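Local coordinates for protein hydrolase, isochorismatase family (Pseudomonas putida, PDB 4L07) that probably catalyses the hydrolysis of maleamate to maleate and ammonia, as a maleamate amidase of the isochorismatase family, at residues Met48-Glu53 with Pro167-Ala172; Val65-Ile70 with Met103-Gln108; Val16-His21 with Leu200-Ser205; Asp185-Gln188 with Asp192-Asp195. All coordinates share one frame; numbering follows the deposited sequence.

Interaction 1. Residues Met48-Glu53 with Pro167-Ala172; sequences MSRTKE and PADCCA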
loop_
_atom_site.group_PDB
_atom_site.type_symbol
_atom_site.label_atom_id
_atom_site.label_comp_id
_atom_site.label_asym_id
_atom_site.label_seq_id
_atom_site.Cartn_x
_atom_site.Cartn_y
_atom_site.Cartn_z
ATOM N N MET A 48 26.151 0.825 14.927
ATOM C CA MET A 48 26.334 1.895 13.943
ATOM C C MET A 48 27.686 1.812 13.237
ATOM O O MET A 48 27.784 2.101 12.054
ATOM C CB MET A 48 26.144 3.279 14.574
ATOM C CG MET A 48 24.689 3.639 14.827
ATOM S SD MET A 48 24.415 5.335 15.357
ATOM C CE MET A 48 25.211 5.345 16.966
ATOM N N SER A 49 28.730 1.420 13.961
ATOM C CA SER A 49 30.044 1.282 13.334
ATOM C C SER A 49 30.094 0.093 12.370
ATOM O O SER A 49 30.726 0.177 11.319
ATOM C CB SER A 49 31.162 1.214 14.378
ATOM O OG SER A 49 31.012 0.080 15.200
ATOM N N ARG A 50 29.414 -1.004 12.715
ATOM C CA ARG A 50 29.301 -2.142 11.804
ATOM C C ARG A 50 28.479 -1.748 10.572
ATOM O O ARG A 50 28.841 -2.080 9.441
ATOM C CB ARG A 50 28.666 -3.366 12.493
ATOM C CG ARG A 50 29.423 -3.938 13.689
ATOM C CD ARG A 50 30.733 -4.617 13.299
ATOM N NE ARG A 50 31.811 -3.647 13.112
ATOM C CZ ARG A 50 32.424 -2.992 14.099
ATOM N NH1 ARG A 50 32.070 -3.184 15.366
ATOM N NH2 ARG A 50 33.390 -2.129 13.815
ATOM N N THR A 51 27.383 -1.029 10.806
ATOM C CA THR A 51 26.515 -0.564 9.721
ATOM C C THR A 51 27.290 0.382 8.795
ATOM O O THR A 51 27.185 0.278 7.573
ATOM C CB THR A 51 25.235 0.103 10.269
ATOM O OG1 THR A 51 24.523 -0.840 11.089
ATOM C CG2 THR A 51 24.325 0.576 9.130
ATOM N N LYS A 52 28.094 1.273 9.379
ATOM C CA LYS A 52 28.904 2.208 8.580
ATOM C C LYS A 52 29.819 1.463 7.602
ATOM O O LYS A 52 29.954 1.860 6.445
ATOM C CB LYS A 52 29.723 3.147 9.475
ATOM C CG LYS A 52 30.536 4.183 8.701
ATOM C CD LYS A 52 31.243 5.156 9.634
ATOM C CE LYS A 52 32.100 6.161 8.867
ATOM N NZ LYS A 52 33.158 5.513 8.035
ATOM N N GLU A 53 30.434 0.377 8.070
ATOM C CA GLU A 53 31.302 -0.448 7.228
ATOM C C GLU A 53 30.539 -1.043 6.042
ATOM O O GLU A 53 31.008 -0.996 4.904
ATOM C CB GLU A 53 31.964 -1.554 8.055
ATOM C CG GLU A 53 32.866 -1.037 9.165
ATOM C CD GLU A 53 33.565 -2.144 9.936
ATOM O OE1 GLU A 53 32.912 -3.156 10.286
ATOM O OE2 GLU A 53 34.777 -1.994 10.204
ATOM N N PRO A 167 22.048 -8.614 9.460
ATOM C CA PRO A 167 23.228 -8.756 10.319
ATOM C C PRO A 167 22.887 -8.376 11.754
ATOM O O PRO A 167 22.642 -7.206 12.052
ATOM C CB PRO A 167 24.238 -7.777 9.706
ATOM C CG PRO A 167 23.422 -6.791 8.942
ATOM C CD PRO A 167 22.198 -7.526 8.477
ATOM N N ALA A 168 22.867 -9.378 12.630
ATOM C CA ALA A 168 22.438 -9.215 14.019
ATOM C C ALA A 168 23.259 -8.166 14.764
ATOM O O ALA A 168 22.730 -7.433 15.605
ATOM C CB ALA A 168 22.490 -10.554 14.747
ATOM N N ASP A 169 24.547 -8.084 14.431
ATOM C CA ASP A 169 25.448 -7.123 15.067
ATOM C C ASP A 169 25.276 -5.689 14.552
ATOM O O ASP A 169 26.041 -4.799 14.922
ATOM C CB ASP A 169 26.915 -7.590 14.969
ATOM C CG ASP A 169 27.412 -7.704 13.537
ATOM O OD1 ASP A 169 28.632 -7.537 13.323
ATOM O OD2 ASP A 169 26.603 -7.966 12.623
ATOM N N CYS A 170 24.264 -5.475 13.707
ATOM C CA CYS A 170 23.902 -4.145 13.205
ATOM C C CYS A 170 22.524 -3.702 13.699
ATOM O O CYS A 170 22.020 -2.637 13.318
ATOM C CB CYS A 170 23.894 -4.152 11.680
ATOM S SG CYS A 170 25.524 -4.355 10.956
ATOM N N CYS A 171 21.928 -4.529 14.549
ATOM C CA CYS A 171 20.596 -4.283 15.071
ATOM C C CYS A 171 20.677 -3.992 16.563
ATOM O O CYS A 171 21.237 -4.785 17.323
ATOM C CB CYS A 171 19.706 -5.495 14.791
ATOM S SG CYS A 171 19.427 -5.804 13.027
ATOM N N ALA A 172 20.131 -2.850 16.972
ATOM C CA ALA A 172 20.137 -2.436 18.377
ATOM C C ALA A 172 18.726 -2.500 18.962
ATOM O O ALA A 172 17.740 -2.292 18.253
ATOM C CB ALA A 172 20.708 -1.032 18.507
#
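The guanidinium of Arg50 and the carboxylate of Asp169 lie 33° from parallel, yet their charged atoms stay apart, with Arg50 NE 5.0 Å from Asp169 OD1. One face of the guanidinium carries Ser49 OG, displaced toward the rim, while the Glu53 carboxylate sits at the edge in the guanidinium plane. There Arg50 NE donates to Glu53 OE1 over 3.1 Å in a nearly straight salt bridge (174°), although that oxygen is approached from above its carboxylate plane. Bends at chi2 and chi3 fold the arginine back over its own helix, so that its methylenes, not its charge, meet the other segment. Arg50 CD rests 3.6 Å from Asp169 OD1, and Arg50 CG is 3.7 Å from the backbone Asp169 O. Nearer the backbone, Arg50 CB packs on Cys170 SG at 3.6 Å. Thr51 adds its hydroxyl: Thr51 OG1 is 3.4 Å from Cys170 CB, while its hydrogen bond goes to Gln47 O within the helix. Asp169 OD1 likewise has a partner elsewhere, Ser196 OG. With an alanine here instead of Arg50, Glu53 would probably be left without its cationic mate and a gap would open beside Asp169. The contact sets helix 45-60 against the short 3-10 turn that interrupts strand 163-172. Cys170 also packs on Ile54 of that helix and on Thr142 of the adjoining strand 138-144, and Ser196, at the start of helix 196-207, touches both Arg50 and Cys170.

Interaction 2. Residues Val65-Ile70 with Met103-Gln108; sequences VIFTTI and MATGIQ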
loop_
_atom_site.group_PDB
_atom_site.type_symbol
_atom_site.label_atom_id
_atom_site.label_comp_id
_atom_site.label_asym_id
_atom_site.label_seq_id
_atom_site.Cartn_x
_atom_site.Cartn_y
_atom_site.Cartn_z
ATOM N N VAL A 65 21.917 2.586 -1.036
ATOM C CA VAL A 65 21.983 2.704 0.425
ATOM C C VAL A 65 20.920 3.714 0.830
ATOM O O VAL A 65 20.997 4.878 0.444
ATOM C CB VAL A 65 23.368 3.194 0.909
ATOM C CG1 VAL A 65 23.337 3.535 2.400
ATOM C CG2 VAL A 65 24.444 2.158 0.613
ATOM N N ILE A 66 19.922 3.264 1.588
ATOM C CA ILE A 66 18.777 4.106 1.954
ATOM C C ILE A 66 18.574 4.133 3.474
ATOM O O ILE A 66 18.479 3.079 4.113
ATOM C CB ILE A 66 17.481 3.630 1.252
ATOM C CG1 ILE A 66 17.654 3.658 -0.271
ATOM C CG2 ILE A 66 16.293 4.501 1.655
ATOM C CD1 ILE A 66 16.614 2.858 -1.028
ATOM N N PHE A 67 18.523 5.340 4.039
ATOM C CA PHE A 67 18.270 5.546 5.466
ATOM C C PHE A 67 16.812 5.912 5.704
ATOM O O PHE A 67 16.207 6.611 4.894
ATOM C CB PHE A 67 19.140 6.689 6.001
ATOM C CG PHE A 67 20.613 6.392 6.000
ATOM C CD1 PHE A 67 21.367 6.489 4.830
ATOM C CD2 PHE A 67 21.259 6.041 7.183
ATOM C CE1 PHE A 67 22.729 6.216 4.834
ATOM C CE2 PHE A 67 22.623 5.771 7.196
ATOM C CZ PHE A 67 23.356 5.855 6.021
ATOM N N THR A 68 16.257 5.452 6.825
ATOM C CA THR A 68 14.904 5.837 7.224
ATOM C C THR A 68 14.909 6.604 8.540
ATOM O O THR A 68 15.823 6.454 9.356
ATOM C CB THR A 68 13.956 4.618 7.334
ATOM O OG1 THR A 68 14.186 3.933 8.565
ATOM C CG2 THR A 68 14.174 3.652 6.179
ATOM N N THR A 69 13.889 7.430 8.733
ATOM C CA THR A 69 13.691 8.162 9.975
ATOM C C THR A 69 12.191 8.325 10.201
ATOM O O THR A 69 11.414 8.427 9.239
ATOM C CB THR A 69 14.421 9.536 9.967
ATOM O OG1 THR A 69 14.421 10.108 11.282
ATOM C CG2 THR A 69 13.764 10.515 8.992
ATOM N N ILE A 70 11.791 8.316 11.467
ATOM C CA ILE A 70 10.430 8.653 11.855
ATOM C C ILE A 70 10.402 10.143 12.204
ATOM O O ILE A 70 11.148 10.598 13.078
ATOM C CB ILE A 70 9.962 7.831 13.082
ATOM C CG1 ILE A 70 9.854 6.335 12.732
ATOM C CG2 ILE A 70 8.641 8.378 13.613
ATOM C CD1 ILE A 70 9.672 5.417 13.932
ATOM N N MET A 103 25.390 10.811 12.868
ATOM C CA MET A 103 26.600 10.903 12.041
ATOM C C MET A 103 27.518 9.680 12.137
ATOM O O MET A 103 28.302 9.425 11.225
ATOM C CB MET A 103 27.380 12.196 12.333
ATOM C CG MET A 103 26.840 13.435 11.625
ATOM S SD MET A 103 26.637 13.279 9.829
ATOM C CE MET A 103 28.332 13.141 9.252
ATOM N N ALA A 104 27.399 8.920 13.229
ATOM C CA ALA A 104 28.171 7.689 13.430
ATOM C C ALA A 104 27.881 6.611 12.381
ATOM O O ALA A 104 28.656 5.670 12.222
ATOM C CB ALA A 104 27.944 7.142 14.839
ATOM N N THR A 105 26.764 6.754 11.667
ATOM C CA THR A 105 26.420 5.845 10.577
ATOM C C THR A 105 27.278 6.118 9.342
ATOM O O THR A 105 27.346 5.289 8.436
ATOM C CB THR A 105 24.956 6.009 10.145
ATOM O OG1 THR A 105 24.763 7.334 9.631
ATOM C CG2 THR A 105 24.020 5.768 11.315
ATOM N N GLY A 106 27.899 7.296 9.310
ATOM C CA GLY A 106 28.691 7.731 8.169
ATOM C C GLY A 106 27.845 8.181 6.990
ATOM O O GLY A 106 28.330 8.227 5.864
ATOM N N ILE A 107 26.577 8.505 7.240
ATOM C CA ILE A 107 25.689 9.026 6.189
ATOM C C ILE A 107 26.348 10.190 5.437
ATOM O O ILE A 107 26.989 11.057 6.041
ATOM C CB ILE A 107 24.299 9.437 6.755
ATOM C CG1 ILE A 107 23.345 9.860 5.624
ATOM C CG2 ILE A 107 24.429 10.492 7.855
ATOM C CD1 ILE A 107 21.913 10.081 6.068
ATOM N N GLN A 108 26.197 10.185 4.116
ATOM C CA GLN A 108 26.784 11.210 3.250
ATOM C C GLN A 108 25.665 11.991 2.576
ATOM O O GLN A 108 24.543 11.488 2.495
ATOM C CB GLN A 108 27.665 10.551 2.190
ATOM C CG GLN A 108 28.812 9.734 2.762
ATOM C CD GLN A 108 29.696 9.123 1.693
ATOM O OE1 GLN A 108 29.493 9.337 0.496
ATOM N NE2 GLN A 108 30.680 8.350 2.121
#
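Ile107 lies along one face of the Phe67 ring, meeting it with every carbon from CB to the tip of its longer branch. Ile107 CB begins over the far end of the ring, 3.8 Å from Phe67 CZ. The next atom, Ile107 CG1, moves up one side and comes within 3.8 Å of Phe67 CE1. At the tip, Ile107 CD1 sits 4.0 Å from the Phe67 ring centroid and 16° off the ring normal, a CH-pi contact over the face. With CG1 anti to the backbone N (chi1 -175°) and the branch extended beyond it, the chain is laid across the ring instead of touching it at one point. Thr105 supplies the second approach, an oblique one, its OG1 3.6 Å from Phe67 CE2. The same hydroxyl accepts from Ile107 N over 3.2 Å (149°), forming an ST turn, and is also hydrogen-bonded to Asp102 O. This turn ties the two residues that grip the ring to each other, which probably fixes the position of Ile107 on the face. Phe67 itself is buried, with Ile101, Asp111 and Val26 also packing on its side chain. Its strand, 65-70, runs in the parallel sheet between strands 22-27 and 112-116, and the loop of 103-108 leads into strand 112-116, while Ala104 in that loop touches Met48 of helix 45-60.

Interaction 3. Residues Val16-His21 with Leu200-Ser205; sequences VSRGVH and LKWLRS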
loop_
_atom_site.group_PDB
_atom_site.type_symbol
_atom_site.label_atom_id
_atom_site.label_comp_id
_atom_site.label_asym_id
_atom_site.label_seq_id
_atom_site.Cartn_x
_atom_site.Cartn_y
_atom_site.Cartn_z
ATOM N N VAL A 16 18.127 -18.430 2.591
ATOM C CA VAL A 16 17.785 -17.643 1.404
ATOM C C VAL A 16 18.884 -17.728 0.348
ATOM O O VAL A 16 20.075 -17.566 0.645
ATOM C CB VAL A 16 17.261 -16.194 1.692
ATOM C CG1 VAL A 16 17.201 -15.862 3.177
ATOM C CG2 VAL A 16 17.985 -15.123 0.874
ATOM N N SER A 17 18.471 -18.032 -0.876
ATOM C CA SER A 17 19.381 -18.023 -2.003
ATOM C C SER A 17 19.532 -16.573 -2.423
ATOM O O SER A 17 18.615 -15.989 -2.997
ATOM C CB SER A 17 18.841 -18.873 -3.148
ATOM O OG SER A 17 19.725 -18.840 -4.249
ATOM N N ARG A 18 20.688 -15.995 -2.119
ATOM C CA ARG A 18 20.901 -14.557 -2.303
ATOM C C ARG A 18 20.930 -14.145 -3.773
ATOM O O ARG A 18 21.428 -14.880 -4.626
ATOM C CB ARG A 18 22.173 -14.116 -1.589
ATOM C CG ARG A 18 22.126 -14.391 -0.097
ATOM C CD ARG A 18 23.465 -14.144 0.571
ATOM N NE ARG A 18 23.442 -14.564 1.968
ATOM C CZ ARG A 18 24.405 -14.296 2.846
ATOM N NH1 ARG A 18 25.473 -13.600 2.472
ATOM N NH2 ARG A 18 24.306 -14.724 4.098
ATOM N N GLY A 19 20.381 -12.966 -4.054
ATOM C CA GLY A 19 20.364 -12.421 -5.407
ATOM C C GLY A 19 21.648 -11.686 -5.746
ATOM O O GLY A 19 22.655 -11.804 -5.045
ATOM N N VAL A 20 21.606 -10.905 -6.817
ATOM C CA VAL A 20 22.801 -10.231 -7.310
ATOM C C VAL A 20 22.656 -8.705 -7.379
ATOM O O VAL A 20 23.548 -8.020 -7.882
ATOM C CB VAL A 20 23.269 -10.818 -8.668
ATOM C CG1 VAL A 20 23.794 -12.236 -8.483
ATOM C CG2 VAL A 20 22.152 -10.782 -9.706
ATOM N N HIS A 21 21.545 -8.183 -6.847
ATOM C CA HIS A 21 21.309 -6.736 -6.787
ATOM C C HIS A 21 20.956 -6.279 -5.396
ATOM O O HIS A 21 19.778 -6.075 -5.072
ATOM C CB HIS A 21 20.250 -6.313 -7.798
ATOM C CG HIS A 21 20.603 -6.653 -9.226
ATOM N ND1 HIS A 21 21.570 -6.005 -9.908
ATOM C CD2 HIS A 21 20.088 -7.614 -10.091
ATOM C CE1 HIS A 21 21.665 -6.522 -11.148
ATOM N NE2 HIS A 21 20.758 -7.504 -11.261
ATOM N N LEU A 200 29.768 -8.215 4.406
ATOM C CA LEU A 200 30.882 -7.543 3.727
ATOM C C LEU A 200 31.532 -8.437 2.673
ATOM O O LEU A 200 31.746 -8.005 1.544
ATOM C CB LEU A 200 31.923 -7.052 4.738
ATOM C CG LEU A 200 31.511 -5.935 5.700
ATOM C CD1 LEU A 200 32.528 -5.816 6.829
ATOM C CD2 LEU A 200 31.319 -4.598 4.987
ATOM N N LYS A 201 31.819 -9.684 3.049
ATOM C CA LYS A 201 32.396 -10.672 2.139
ATOM C C LYS A 201 31.450 -10.933 0.970
ATOM O O LYS A 201 31.881 -10.999 -0.182
ATOM C CB LYS A 201 32.705 -11.970 2.900
ATOM C CG LYS A 201 33.359 -13.071 2.077
ATOM C CD LYS A 201 33.653 -14.289 2.941
ATOM C CE LYS A 201 33.990 -15.514 2.105
ATOM N NZ LYS A 201 35.357 -15.439 1.521
ATOM N N TRP A 202 30.157 -11.051 1.277
ATOM C CA TRP A 202 29.126 -11.281 0.268
ATOM C C TRP A 202 29.005 -10.153 -0.732
ATOM O O TRP A 202 28.909 -10.405 -1.934
ATOM C CB TRP A 202 27.774 -11.574 0.931
ATOM C CG TRP A 202 26.645 -11.673 -0.066
ATOM C CD1 TRP A 202 26.452 -12.649 -1.037
ATOM C CD2 TRP A 202 25.525 -10.736 -0.241
ATOM N NE1 TRP A 202 25.324 -12.390 -1.772
ATOM C CE2 TRP A 202 24.723 -11.260 -1.348
ATOM C CE3 TRP A 202 25.122 -9.560 0.390
ATOM C CZ2 TRP A 202 23.571 -10.624 -1.787
ATOM C CZ3 TRP A 202 23.964 -8.924 -0.063
ATOM C CH2 TRP A 202 23.206 -9.448 -1.125
ATOM N N LEU A 203 29.023 -8.904 -0.258
ATOM C CA LEU A 203 28.944 -7.745 -1.161
ATOM C C LEU A 203 30.132 -7.696 -2.131
ATOM O O LEU A 203 29.955 -7.437 -3.323
ATOM C CB LEU A 203 28.819 -6.429 -0.382
ATOM C CG LEU A 203 27.540 -6.204 0.438
ATOM C CD1 LEU A 203 27.674 -4.988 1.342
ATOM C CD2 LEU A 203 26.313 -6.088 -0.460
ATOM N N ARG A 204 31.332 -7.966 -1.619
ATOM C CA ARG A 204 32.538 -8.043 -2.462
ATOM C C ARG A 204 32.400 -9.138 -3.514
ATOM O O ARG A 204 32.792 -8.953 -4.671
ATOM C CB ARG A 204 33.794 -8.272 -1.614
ATOM C CG ARG A 204 34.157 -7.086 -0.741
ATOM C CD ARG A 204 35.552 -7.209 -0.146
ATOM N NE ARG A 204 35.878 -6.048 0.683
ATOM C CZ ARG A 204 36.359 -4.891 0.227
ATOM N NH1 ARG A 204 36.585 -4.709 -1.071
ATOM N NH2 ARG A 204 36.614 -3.906 1.077
ATOM N N SER A 205 31.821 -10.267 -3.107
ATOM C CA SER A 205 31.596 -11.395 -4.002
ATOM C C SER A 205 30.636 -11.066 -5.155
ATOM O O SER A 205 30.926 -11.399 -6.305
ATOM C CB SER A 205 31.107 -12.615 -3.221
ATOM O OG SER A 205 31.056 -13.752 -4.057
HETATM O O HOH W 1 24.545 -13.694 -4.349
#
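Arg18 stretches its side chain over one face of the Trp202 indole. Extended from CG to NE, it brings its CD 3.6 Å from the centroid of the Trp202 five-membered ring, a CH-pi contact. Arg18 CZ lies 4.7 Å from the same centroid and 17° off the normal, which makes the pair cation-pi. The guanidinium does not lie flat, however: its plane stands 88° to the indole, so an edge is turned to the ring, and Arg18 NH1 reaches within 3.4 Å of Trp202 CG. A salt bridge from Arg18 NH2 to Asp198 anchors the charged end. At the indole edge, Gly19 O approaches Trp202 CZ2 at 3.6 Å, and a water in the ring plane completes the link, donating to Gly19 O over 2.8 Å and accepting from Trp202 NE1 over 3.0 Å. The indole N-H is thus satisfied through solvent. Trp202 also packs on Pro22, Val140 and Leu165 of the sheet, while Ser17 is hydrogen-bonded to Glu84 of the second subunit. The edge-on cation-pi pair of Arg18 and Trp202, with the water bridge from Gly19 O, fastens the loop ahead of strand 22-27 to the C-terminal helix 196-207 of the alpha/beta fold.

Interaction 4. Residues Asp185-Gln188 with Asp192-Asp195; sequences DIQQ and DVTD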
loop_
_atom_site.group_PDB
_atom_site.type_symbol
_atom_site.label_atom_id
_atom_site.label_comp_id
_atom_site.label_asym_id
_atom_site.label_seq_id
_atom_site.Cartn_x
_atom_site.Cartn_y
_atom_site.Cartn_z
ATOM N N ASP A 185 12.218 -15.171 15.241
ATOM C CA ASP A 185 11.101 -15.143 14.294
ATOM C C ASP A 185 11.561 -14.854 12.868
ATOM O O ASP A 185 11.055 -15.456 11.917
ATOM C CB ASP A 185 10.047 -14.114 14.706
ATOM C CG ASP A 185 9.252 -14.523 15.942
ATOM O OD1 ASP A 185 9.340 -15.688 16.419
ATOM O OD2 ASP A 185 8.517 -13.651 16.435
ATOM N N ILE A 186 12.494 -13.911 12.725
ATOM C CA ILE A 186 13.046 -13.571 11.416
ATOM C C ILE A 186 13.741 -14.785 10.784
ATOM O O ILE A 186 13.403 -15.175 9.669
ATOM C CB ILE A 186 13.981 -12.339 11.479
ATOM C CG1 ILE A 186 13.161 -11.078 11.783
ATOM C CG2 ILE A 186 14.745 -12.174 10.170
ATOM C CD1 ILE A 186 13.986 -9.914 12.313
ATOM N N GLN A 187 14.674 -15.396 11.513
ATOM C CA GLN A 187 15.400 -16.578 11.022
ATOM C C GLN A 187 14.458 -17.716 10.597
ATOM O O GLN A 187 14.699 -18.395 9.597
ATOM C CB GLN A 187 16.409 -17.066 12.072
ATOM C CG GLN A 187 17.234 -18.290 11.662
ATOM C CD GLN A 187 18.017 -18.099 10.373
ATOM O OE1 GLN A 187 18.537 -17.017 10.095
ATOM N NE2 GLN A 187 18.119 -19.168 9.580
ATOM N N GLN A 188 13.374 -17.897 11.346
ATOM C CA GLN A 188 12.419 -18.950 11.035
ATOM C C GLN A 188 11.549 -18.621 9.823
ATOM O O GLN A 188 11.350 -19.477 8.954
ATOM C CB GLN A 188 11.538 -19.266 12.253
ATOM C CG GLN A 188 12.292 -19.921 13.410
ATOM C CD GLN A 188 13.054 -21.169 12.985
ATOM O OE1 GLN A 188 14.206 -21.369 13.377
ATOM N NE2 GLN A 188 12.427 -22.002 12.166
ATOM N N ASP A 192 17.326 -14.322 6.501
ATOM C CA ASP A 192 18.495 -14.946 7.112
ATOM C C ASP A 192 19.202 -14.000 8.073
ATOM O O ASP A 192 19.664 -12.923 7.676
ATOM C CB ASP A 192 19.466 -15.468 6.040
ATOM C CG ASP A 192 19.166 -16.907 5.622
ATOM O OD1 ASP A 192 18.260 -17.531 6.215
ATOM O OD2 ASP A 192 19.840 -17.420 4.698
ATOM N N VAL A 193 19.276 -14.415 9.337
ATOM C CA VAL A 193 20.035 -13.709 10.361
ATOM C C VAL A 193 21.492 -14.146 10.258
ATOM O O VAL A 193 21.801 -15.343 10.260
ATOM C CB VAL A 193 19.478 -13.969 11.781
ATOM C CG1 VAL A 193 20.289 -13.231 12.840
ATOM C CG2 VAL A 193 18.013 -13.565 11.859
ATOM N N THR A 194 22.377 -13.169 10.196
ATOM C CA THR A 194 23.790 -13.406 9.974
ATOM C C THR A 194 24.584 -12.301 10.665
ATOM O O THR A 194 24.133 -11.801 11.667
ATOM C CB THR A 194 24.122 -13.579 8.481
ATOM O OG1 THR A 194 25.508 -13.900 8.325
ATOM C CG2 THR A 194 23.763 -12.339 7.684
ATOM N N ASP A 195 25.796 -12.014 10.208
ATOM C CA ASP A 195 26.583 -10.918 10.791
ATOM C C ASP A 195 27.250 -10.049 9.723
ATOM O O ASP A 195 27.264 -10.411 8.543
ATOM C CB ASP A 195 27.595 -11.426 11.842
ATOM C CG ASP A 195 28.653 -12.364 11.268
ATOM O OD1 ASP A 195 29.303 -13.062 12.074
ATOM O OD2 ASP A 195 28.870 -12.403 10.040
HETATM O O HOH W 2 19.486 -19.864 6.969
#
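A side-chain amide gripping a strand's backbone joins the end of helix 176-189 to strand 192-194, within the beta-alpha-beta unit that begins at strand 163-172. The central bond runs from Val193 N to Gln187 OE1, 2.8 Å long, with an N-H...O angle of 158°. The donor comes in nearly along the C=O axis of the amide (170°). Gln187 CG is anti to the backbone N, and a bend at chi2 then turns the amide toward the strand. Beside it, amide and Asp192 carboxylate planes lie 15° apart, but Gln187 NE2 and Asp192 OD1 are 3.7 Å from each other and are joined by a water. That water accepts from Gln187 NE2 at 3.0 Å and donates to Asp192 OD1 at 2.7 Å. Apolar contact completes the seam, Ile186 CG2 meeting Val193 CG2 at 3.9 Å, while both side chains also pack on Val166. With an alanine in place of Gln187, the Val193 N-H would probably be left without its mate and the bridging water would lose its amide donor. Strand 192-194 is the outermost on its side of the sheet within the chain, where Asp192 and Thr194 pair with strand 163-172. Lys85 of the second subunit forms a salt bridge with Asp192 OD1 and reaches Gln187 O, so the polar network is likely to stabilise the aspartate's negative charge at the subunit interface.

In the fold
Interactions 1, 2 and 4 share the parallel sheet: 2 lies toward its 112-116 edge and 4 at its 192-194 edge, their centres about 23 Å apart on opposite sides of the chain's centre. Interaction 1 stands between them, touching both, through Lys52 and Met48 on the 103-108 loop and through Ala168 N to Thr194 O, a probable hydrogen bond. Along the chain, interaction 2 nests inside the loop closed by 1, interaction 4 follows, and interaction 3 encloses all three by tying the N-terminal approach to the C-terminal helix. Interactions 3 and 4 meet at Val16 and Asp192 and both touch the second subunit, linking the chain's closure to its assembly.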